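Local atomic coordinates of dTDP-4-amino-4,6-dideoxyglucose formyltransferase (Mycobacterium tuberculosis CAS/NITR204, PDB entry 5VYQ), a protein that probably transfers a formyl group from a tetrahydrofolate cofactor to the amino group of dTDP-4-amino-4,6-dideoxyglucose. Residues 129-134 with 180-185; 136-141 with 188-193; 207-212 with 217-222. One frame throughout, in Å; residues are numbered along the deposited sequence.

Interaction 1 (129-134 with 180-185); sequences IHEIDD and GSYTAK. With FON (N-{[4-({[(6R)-2-amino-5-formyl-4-oxo-1,4,5,6,7,8-hexahydropteridin-6-yl]methyl}amino)phenyl]carbonyl}-L-glutamic acid), chain C.
E131 and Y182 carry this contact through one hydrogen bond: Y182 OH donates to E131 OE2 at 2.5 Å, a very short separation. OE2 arrives at the edge of the phenol ring, near its plane, and Y182 CE1 is also close to it at 3.3 Å. The carboxylate itself is turned 72° from the ring, so the two flat groups meet at a steep angle rather than stacking. The glutamate reaches across with an extended chain, its CG lying beside the backbone N and opposite the carbonyl carbon (chi1 -70°). The tyrosine hydroxyl has a second polar partner in R97 of strand 97-102, and the arginine side chain also touches E131; this nearby positive charge probably helps to stabilise the carboxylate.

In the fold, E131 ends strand 125-131, which lies between strands 97-102 and 141-147 in the six-stranded mixed sheet, whereas Y182 belongs to the loop that follows helix 155-179. The contact thus joins a strand end to the exit of that helix, where G180 is the first residue to leave helical backbone angles.

A second hydrogen bond stays within 129-134. H130 ND1 donates to E131 O at 2.8 Å, with the acceptor near the imidazole plane but the nitrogen well above the carbonyl plane.

Ligand contacts follow further along the same segment. The pterin amino group NA2 of the bound folinic acid, FON, donates to D133 O over 3.0 Å, and I132 CG2 lies over a face of the pterin, 3.5 Å from FON N3.

Interaction 2 (136-141 with 188-193); sequences LDHGPI and ATEGNL. With LI (lithium ion), chain M; FON (N-{[4-({[(6R)-2-amino-5-formyl-4-oxo-1,4,5,6,7,8-hexahydropteridin-6-yl]methyl}amino)phenyl]carbonyl}-L-glutamic acid), chain C.
H138 and E190 form the polar half of the contact, a His-carboxylate hydrogen bond. H138 NE2 donates to E190 OE1 at 2.8 Å, with an N-H...O angle of 156°. OE1 lies in the imidazole plane and accepts through its syn lone pair, while the carboxylate is rotated 56° from the ring. E190 gets there by a bend at chi2 (-57°). ND1 is held by D133, so H138 sits between two carboxylates, which would probably favour a charged imidazole.

The apolar half is a single pair: L193 CD1 meets L136 CB at 3.9 Å. The methyls of L136 turn to the cofactor, with CD1 3.7 Å from FON C12.

Ligand and metal bonds gather on D137. Its backbone N donates to FON O4 at 2.8 Å, and its OD1 binds the lithium ion at 2.2 Å, alongside H102. A water on the lithium ion donates to D137 OD2 and to FON O3 and accepts from FON N10. D137 also touches the bound dTDP-sugar, consistent with an active-site position.

Here the connection between strands 125-131 and 141-147 lies against the loop that runs from helix 155-179 into strand 193-194, with R110 of strand 110-111 touching H138 and L193.

Interaction 3 (207-212 with 217-222); sequences LNERGT and LNRLRA. With EDO (1,2-ethanediol), chain E.
E209 and R219 are paired mainly through water, the direct approach of E209 OE1 to R219 NH2 being a long salt bridge at 3.7 Å. Along helix 213-222, L217 comes first and packs on L207 of the second subunit. N218 OD1 accepts from O2 of an ethanediol, probably from the crystallisation liquor, at 2.9 Å, and from R221.

R219 CG leaves opposite the backbone N (chi1 -178°), and a bend at chi2 directs the guanidinium toward the 207-212 segment, where OE1 lies at its edge, near its plane. The carboxylate plane is turned 43° from it. One water donates to E209 OE1 and accepts from R219 NH1, 3.1 Å from the latter; another spans OE1 and NH2, the bond to NH2 being weak. R219 NE is taken by L202 O.

L220 packs on V243 and V245 of strand 240-249. R221 grips N218 OD1 side-on, through NE at 2.8 Å and NH2 at 3.1 Å. Ethanediol O1 sits over a face of this guanidinium.

This belongs to the C-terminal dimerization domain, where R210 to T212 pair antiparallel with a strand of the second subunit. With only a long direct pair and two waters between the charges, the attraction is probably screened; R219 is positioned at least as much by the L202 carbonyl as by E209.

From the N terminus, 129-134 ends strand 125-131 and leads directly into 136-141, the turn toward strand 141-147. After helix 155-179 the chain returns: 180-185 closes interaction 1 and 188-193 then closes interaction 2. The two closures therefore cross, each spanning the same strand and helix. They touch through K185 O and I141 N, 2.8 Å apart and probably hydrogen-bonded, and both border FON. Together they tie the end of strand 125-131 and its connection to edge strand 141-147 to the loop beyond the helix. Interaction 3 follows as a local closure from the residue just before strand 210-212 onto helix 213-222 in the dimerization domain, its centre about 38 Å from that of interaction 1.

Interaction 1 (129-134 with 180-185)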
# COMPACT_ATOMS: atom_id res chain seq x y z
N ILE A 129 1.06 -29.65 13.72
CA ILE A 129 1.60 -30.08 15.02
C ILE A 129 2.30 -31.42 14.71
O ILE A 129 1.71 -32.33 14.15
CB ILE A 129 0.47 -30.29 16.03
CG1 ILE A 129 -0.32 -29.01 16.25
CG2 ILE A 129 1.07 -30.76 17.35
CD1 ILE A 129 -1.50 -29.08 17.19
N HIS A 130 3.56 -31.53 15.09
CA HIS A 130 4.42 -32.65 14.74
C HIS A 130 5.50 -32.91 15.77
O HIS A 130 5.94 -31.98 16.46
CB HIS A 130 5.05 -32.44 13.36
CG HIS A 130 6.06 -31.34 13.31
ND1 HIS A 130 7.40 -31.56 13.51
CD2 HIS A 130 5.93 -30.02 13.04
CE1 HIS A 130 8.05 -30.41 13.42
NE2 HIS A 130 7.18 -29.48 13.08
N GLU A 131 5.89 -34.17 15.85
CA GLU A 131 7.08 -34.50 16.65
C GLU A 131 8.32 -33.94 16.00
O GLU A 131 8.41 -33.84 14.79
CB GLU A 131 7.25 -35.99 16.93
CG GLU A 131 6.19 -36.52 17.88
CD GLU A 131 6.35 -37.99 18.26
OE1 GLU A 131 7.30 -38.63 17.79
OE2 GLU A 131 5.48 -38.49 19.03
N ILE A 132 9.25 -33.50 16.84
CA ILE A 132 10.48 -32.85 16.37
C ILE A 132 11.55 -33.89 16.15
O ILE A 132 11.75 -34.80 16.98
CB ILE A 132 10.95 -31.79 17.38
CG1 ILE A 132 9.81 -30.79 17.59
CG2 ILE A 132 12.18 -31.13 16.85
CD1 ILE A 132 10.10 -29.66 18.56
N ASP A 133 12.27 -33.74 15.05
CA ASP A 133 13.50 -34.49 14.75
C ASP A 133 14.64 -33.54 14.42
O ASP A 133 14.58 -32.33 14.70
CB ASP A 133 13.26 -35.55 13.68
CG ASP A 133 13.00 -34.97 12.29
OD1 ASP A 133 13.29 -33.78 12.01
OD2 ASP A 133 12.48 -35.76 11.45
N ASP A 134 15.74 -34.05 13.91
CA ASP A 134 16.91 -33.25 13.66
C ASP A 134 16.74 -32.20 12.56
O ASP A 134 17.55 -31.27 12.48
CB ASP A 134 18.10 -34.16 13.34
CG ASP A 134 17.88 -35.01 12.11
OD1 ASP A 134 17.10 -35.97 12.15
OD2 ASP A 134 18.51 -34.68 11.09
N GLY A 180 0.43 -38.61 24.49
CA GLY A 180 1.15 -39.38 23.47
C GLY A 180 0.30 -40.50 22.90
O GLY A 180 0.84 -41.51 22.44
N SER A 181 -1.01 -40.32 22.85
CA SER A 181 -1.95 -41.37 22.44
C SER A 181 -2.24 -41.38 20.94
O SER A 181 -2.94 -42.24 20.42
CB SER A 181 -3.26 -41.20 23.21
OG SER A 181 -3.82 -39.93 22.94
N TYR A 182 -1.68 -40.43 20.21
CA TYR A 182 -1.91 -40.33 18.77
C TYR A 182 -1.07 -41.35 18.02
O TYR A 182 -0.15 -41.91 18.59
CB TYR A 182 -1.52 -38.92 18.31
CG TYR A 182 -0.17 -38.47 18.80
CD1 TYR A 182 1.00 -38.92 18.18
CD2 TYR A 182 -0.06 -37.58 19.86
CE1 TYR A 182 2.25 -38.51 18.62
CE2 TYR A 182 1.21 -37.18 20.32
CZ TYR A 182 2.34 -37.64 19.68
OH TYR A 182 3.60 -37.27 20.06
N THR A 183 -1.35 -41.55 16.74
CA THR A 183 -0.45 -42.29 15.88
C THR A 183 -0.05 -41.33 14.75
O THR A 183 -0.84 -40.99 13.86
CB THR A 183 -1.10 -43.57 15.35
OG1 THR A 183 -2.23 -43.19 14.58
CG2 THR A 183 -1.58 -44.41 16.48
N ALA A 184 1.16 -40.81 14.87
CA ALA A 184 1.61 -39.74 13.98
C ALA A 184 2.19 -40.36 12.74
O ALA A 184 2.62 -41.52 12.79
CB ALA A 184 2.62 -38.84 14.67
N LYS A 185 2.13 -39.63 11.64
CA LYS A 185 2.60 -40.09 10.35
C LYS A 185 3.48 -39.02 9.70
O LYS A 185 3.09 -37.86 9.62
CB LYS A 185 1.40 -40.41 9.46
CG LYS A 185 1.77 -41.44 8.40
CD LYS A 185 0.66 -41.64 7.37
CE LYS A 185 0.86 -40.75 6.15
NZ LYS A 185 -0.40 -40.57 5.38
N1 FON C . 14.48 -27.78 16.73
C2 FON C . 14.55 -28.75 15.82
NA2 FON C . 15.50 -29.72 15.98
N3 FON C . 13.70 -28.76 14.78
C4 FON C . 12.75 -27.81 14.59
O4 FON C . 11.96 -27.86 13.62
C4A FON C . 12.63 -26.74 15.59
N5 FON C . 11.74 -25.65 15.54
C6 FON C . 12.21 -24.44 16.24
C7 FON C . 12.50 -24.84 17.69
N8 FON C . 13.49 -25.88 17.69
C8A FON C . 13.57 -26.80 16.71
C9 FON C . 13.42 -23.76 15.56
N10 FON C . 12.99 -23.24 14.26
C11 FON C . 15.51 -21.25 11.61
C12 FON C . 14.19 -21.54 11.27
C13 FON C . 13.37 -22.21 12.17
C14 FON C . 13.84 -22.57 13.43
C15 FON C . 15.15 -22.29 13.79
C16 FON C . 15.98 -21.63 12.88
C FON C . 16.40 -20.51 10.60
O FON C . 15.94 -19.98 9.56
N FON C . 17.70 -20.42 10.88
CA FON C . 18.66 -19.67 10.07
CB FON C . 19.43 -18.62 10.89
CG FON C . 18.43 -17.64 11.51
CD FON C . 18.98 -16.31 11.99
OE1 FON C . 20.04 -15.87 11.48
OE2 FON C . 18.32 -15.66 12.84
CT FON C . 19.60 -20.64 9.41
O1 FON C . 20.23 -20.20 8.42
O2 FON C . 19.70 -21.81 9.86
CP1 FON C . 10.66 -25.70 14.89
O3 FON C . 9.90 -24.74 14.82

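Interaction 2 (136-141 with 188-193)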
# COMPACT_ATOMS: atom_id res chain seq x y z
N LEU A 136 14.42 -29.23 10.38
CA LEU A 136 13.41 -28.20 10.67
C LEU A 136 12.04 -28.55 10.12
O LEU A 136 11.91 -28.85 8.93
CB LEU A 136 13.87 -26.84 10.11
CG LEU A 136 15.09 -26.17 10.74
CD1 LEU A 136 15.40 -24.83 10.05
CD2 LEU A 136 14.90 -25.88 12.21
N ASP A 137 11.04 -28.50 11.00
CA ASP A 137 9.67 -28.64 10.60
C ASP A 137 9.52 -29.91 9.78
O ASP A 137 9.02 -29.91 8.66
CB ASP A 137 9.21 -27.41 9.84
CG ASP A 137 9.35 -26.14 10.65
OD1 ASP A 137 9.18 -26.16 11.88
OD2 ASP A 137 9.59 -25.10 10.03
N HIS A 138 9.98 -31.00 10.39
CA HIS A 138 10.09 -32.30 9.73
C HIS A 138 9.67 -33.31 10.76
O HIS A 138 9.80 -33.12 11.97
CB HIS A 138 11.56 -32.48 9.36
CG HIS A 138 11.84 -33.63 8.46
ND1 HIS A 138 12.21 -34.88 8.92
CD2 HIS A 138 11.90 -33.70 7.11
CE1 HIS A 138 12.44 -35.68 7.89
NE2 HIS A 138 12.27 -34.98 6.78
N GLY A 139 9.20 -34.45 10.35
CA GLY A 139 8.84 -35.36 11.45
C GLY A 139 7.37 -35.72 11.52
O GLY A 139 6.54 -35.13 10.83
N PRO A 140 7.05 -36.70 12.39
CA PRO A 140 5.73 -37.25 12.35
C PRO A 140 4.63 -36.26 12.67
O PRO A 140 4.68 -35.61 13.74
CB PRO A 140 5.79 -38.39 13.40
CG PRO A 140 7.23 -38.78 13.42
CD PRO A 140 8.01 -37.52 13.17
N ILE A 141 3.65 -36.14 11.77
CA ILE A 141 2.53 -35.26 11.96
C ILE A 141 1.48 -35.81 12.86
O ILE A 141 0.92 -36.88 12.63
CB ILE A 141 1.95 -34.79 10.59
CG1 ILE A 141 3.05 -34.05 9.83
CG2 ILE A 141 0.72 -33.93 10.80
CD1 ILE A 141 2.70 -33.72 8.41
N ALA A 188 4.68 -38.00 3.24
CA ALA A 188 5.26 -38.86 2.21
C ALA A 188 6.38 -38.25 1.39
O ALA A 188 7.19 -38.98 0.83
CB ALA A 188 4.17 -39.30 1.24
N THR A 189 6.43 -36.92 1.32
CA THR A 189 7.52 -36.26 0.61
C THR A 189 8.30 -35.32 1.50
O THR A 189 7.79 -34.91 2.53
CB THR A 189 7.03 -35.49 -0.63
OG1 THR A 189 6.16 -34.42 -0.24
CG2 THR A 189 6.24 -36.45 -1.52
N GLU A 190 9.49 -34.93 1.07
CA GLU A 190 10.31 -34.03 1.86
C GLU A 190 9.86 -32.57 1.80
O GLU A 190 10.17 -31.80 2.72
CB GLU A 190 11.78 -34.16 1.46
CG GLU A 190 12.33 -35.57 1.75
CD GLU A 190 12.17 -35.92 3.22
OE1 GLU A 190 12.73 -35.22 4.07
OE2 GLU A 190 11.38 -36.82 3.53
N GLY A 191 9.16 -32.20 0.74
CA GLY A 191 8.74 -30.80 0.57
C GLY A 191 9.90 -29.88 0.32
O GLY A 191 10.88 -30.26 -0.36
N ASN A 192 9.86 -28.67 0.90
CA ASN A 192 10.92 -27.71 0.73
C ASN A 192 11.08 -26.86 1.96
O ASN A 192 10.14 -26.77 2.75
CB ASN A 192 10.64 -26.83 -0.48
CG ASN A 192 9.47 -25.91 -0.25
OD1 ASN A 192 8.30 -26.35 -0.13
ND2 ASN A 192 9.77 -24.61 -0.14
N LEU A 193 12.26 -26.30 2.14
CA LEU A 193 12.63 -25.56 3.35
C LEU A 193 13.15 -24.22 2.98
O LEU A 193 14.06 -24.16 2.19
CB LEU A 193 13.74 -26.29 4.09
CG LEU A 193 14.36 -25.75 5.36
CD1 LEU A 193 13.34 -25.53 6.48
CD2 LEU A 193 15.55 -26.54 5.89
LI LI M . 8.66 -24.09 12.44
N1 FON C . 14.48 -27.78 16.73
C2 FON C . 14.55 -28.75 15.82
NA2 FON C . 15.50 -29.72 15.98
N3 FON C . 13.70 -28.76 14.78
C4 FON C . 12.75 -27.81 14.59
O4 FON C . 11.96 -27.86 13.62
C4A FON C . 12.63 -26.74 15.59
N5 FON C . 11.74 -25.65 15.54
C6 FON C . 12.21 -24.44 16.24
C7 FON C . 12.50 -24.84 17.69
N8 FON C . 13.49 -25.88 17.69
C8A FON C . 13.57 -26.80 16.71
C9 FON C . 13.42 -23.76 15.56
N10 FON C . 12.99 -23.24 14.26
C11 FON C . 15.51 -21.25 11.61
C12 FON C . 14.19 -21.54 11.27
C13 FON C . 13.37 -22.21 12.17
C14 FON C . 13.84 -22.57 13.43
C15 FON C . 15.15 -22.29 13.79
C16 FON C . 15.98 -21.63 12.88
C FON C . 16.40 -20.51 10.60
O FON C . 15.94 -19.98 9.56
N FON C . 17.70 -20.42 10.88
CA FON C . 18.66 -19.67 10.07
CB FON C . 19.43 -18.62 10.89
CG FON C . 18.43 -17.64 11.51
CD FON C . 18.98 -16.31 11.99
OE1 FON C . 20.04 -15.87 11.48
OE2 FON C . 18.32 -15.66 12.84
CT FON C . 19.60 -20.64 9.41
O1 FON C . 20.23 -20.20 8.42
O2 FON C . 19.70 -21.81 9.86
CP1 FON C . 10.66 -25.70 14.89
O3 FON C . 9.90 -24.74 14.82
O HOH W 1 10.71 -23.76 11.94

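Interaction 3 (207-212 with 217-222)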
# COMPACT_ATOMS: atom_id res chain seq x y z
N LEU A 207 13.83 -3.64 -9.84
CA LEU A 207 12.94 -2.85 -10.69
C LEU A 207 12.96 -3.32 -12.11
O LEU A 207 11.98 -3.10 -12.81
CB LEU A 207 13.30 -1.37 -10.64
CG LEU A 207 13.16 -0.65 -9.31
CD1 LEU A 207 13.51 0.81 -9.45
CD2 LEU A 207 11.83 -0.88 -8.62
N ASN A 208 14.04 -3.99 -12.53
CA ASN A 208 14.10 -4.57 -13.88
C ASN A 208 13.56 -5.98 -14.02
O ASN A 208 13.50 -6.49 -15.15
CB ASN A 208 15.55 -4.60 -14.35
CG ASN A 208 16.18 -3.25 -14.22
OD1 ASN A 208 15.65 -2.33 -14.77
ND2 ASN A 208 17.28 -3.13 -13.51
N GLU A 209 13.15 -6.60 -12.92
CA GLU A 209 12.52 -7.92 -13.06
C GLU A 209 11.28 -7.85 -13.94
O GLU A 209 10.45 -6.96 -13.76
CB GLU A 209 12.20 -8.56 -11.71
CG GLU A 209 11.54 -9.91 -11.86
CD GLU A 209 11.40 -10.66 -10.55
OE1 GLU A 209 12.07 -10.31 -9.56
OE2 GLU A 209 10.65 -11.66 -10.53
N ARG A 210 11.13 -8.78 -14.88
CA ARG A 210 9.93 -8.84 -15.67
C ARG A 210 9.04 -9.96 -15.21
O ARG A 210 9.51 -11.04 -14.82
CB ARG A 210 10.23 -9.03 -17.14
CG ARG A 210 10.78 -7.76 -17.75
CD ARG A 210 11.00 -7.85 -19.24
NE ARG A 210 11.83 -6.70 -19.56
CZ ARG A 210 11.40 -5.52 -20.00
NH1 ARG A 210 10.10 -5.28 -20.17
NH2 ARG A 210 12.28 -4.56 -20.23
N GLY A 211 7.75 -9.71 -15.30
CA GLY A 211 6.76 -10.68 -14.88
C GLY A 211 5.36 -10.15 -15.14
O GLY A 211 5.18 -9.05 -15.66
N THR A 212 4.36 -10.92 -14.71
CA THR A 212 3.00 -10.47 -14.83
C THR A 212 2.62 -9.58 -13.67
O THR A 212 3.25 -9.61 -12.61
CB THR A 212 2.00 -11.63 -14.91
OG1 THR A 212 2.07 -12.36 -13.68
CG2 THR A 212 2.29 -12.57 -16.05
N LEU A 217 1.95 -8.48 -7.88
CA LEU A 217 1.05 -8.24 -6.77
C LEU A 217 1.22 -9.34 -5.73
O LEU A 217 1.16 -9.06 -4.52
CB LEU A 217 -0.40 -8.18 -7.26
CG LEU A 217 -0.87 -6.88 -7.93
CD1 LEU A 217 -2.14 -7.11 -8.76
CD2 LEU A 217 -1.08 -5.78 -6.90
N ASN A 218 1.44 -10.59 -6.16
CA ASN A 218 1.72 -11.67 -5.20
C ASN A 218 2.99 -11.41 -4.40
O ASN A 218 2.99 -11.51 -3.16
CB ASN A 218 1.80 -13.02 -5.89
CG ASN A 218 0.44 -13.53 -6.31
OD1 ASN A 218 -0.61 -13.02 -5.92
ND2 ASN A 218 0.47 -14.54 -7.15
N ARG A 219 4.04 -10.94 -5.07
CA ARG A 219 5.23 -10.54 -4.32
C ARG A 219 4.98 -9.47 -3.28
O ARG A 219 5.46 -9.59 -2.14
CB ARG A 219 6.31 -10.10 -5.31
CG ARG A 219 7.67 -9.68 -4.75
CD ARG A 219 8.45 -10.84 -4.15
NE ARG A 219 9.86 -10.48 -4.12
CZ ARG A 219 10.66 -10.43 -5.18
NH1 ARG A 219 11.90 -9.97 -5.02
NH2 ARG A 219 10.25 -10.87 -6.37
N LEU A 220 4.33 -8.39 -3.67
CA LEU A 220 4.10 -7.29 -2.76
C LEU A 220 3.20 -7.68 -1.60
O LEU A 220 3.46 -7.31 -0.47
CB LEU A 220 3.46 -6.11 -3.45
CG LEU A 220 4.28 -5.41 -4.49
CD1 LEU A 220 3.46 -4.21 -4.95
CD2 LEU A 220 5.61 -4.97 -3.90
N ARG A 221 2.13 -8.43 -1.87
CA ARG A 221 1.23 -8.76 -0.77
C ARG A 221 1.90 -9.81 0.16
O ARG A 221 1.63 -9.86 1.36
CB ARG A 221 -0.13 -9.24 -1.34
CG ARG A 221 -0.20 -10.62 -1.94
CD ARG A 221 -1.44 -10.75 -2.81
NE ARG A 221 -1.62 -12.06 -3.46
CZ ARG A 221 -2.42 -13.03 -3.05
NH1 ARG A 221 -3.11 -12.95 -1.93
NH2 ARG A 221 -2.55 -14.09 -3.82
N ALA A 222 2.70 -10.70 -0.42
CA ALA A 222 3.47 -11.63 0.39
C ALA A 222 4.38 -10.91 1.40
O ALA A 222 4.62 -11.45 2.51
CB ALA A 222 4.26 -12.58 -0.47
C1 EDO E . -3.35 -10.84 -6.39
O1 EDO E . -4.26 -11.81 -5.86
C2 EDO E . -3.17 -11.21 -7.86
O2 EDO E . -2.55 -12.48 -8.02
O HOH W 2 12.89 -8.76 -7.72
O HOH W 3 12.72 -12.19 -7.49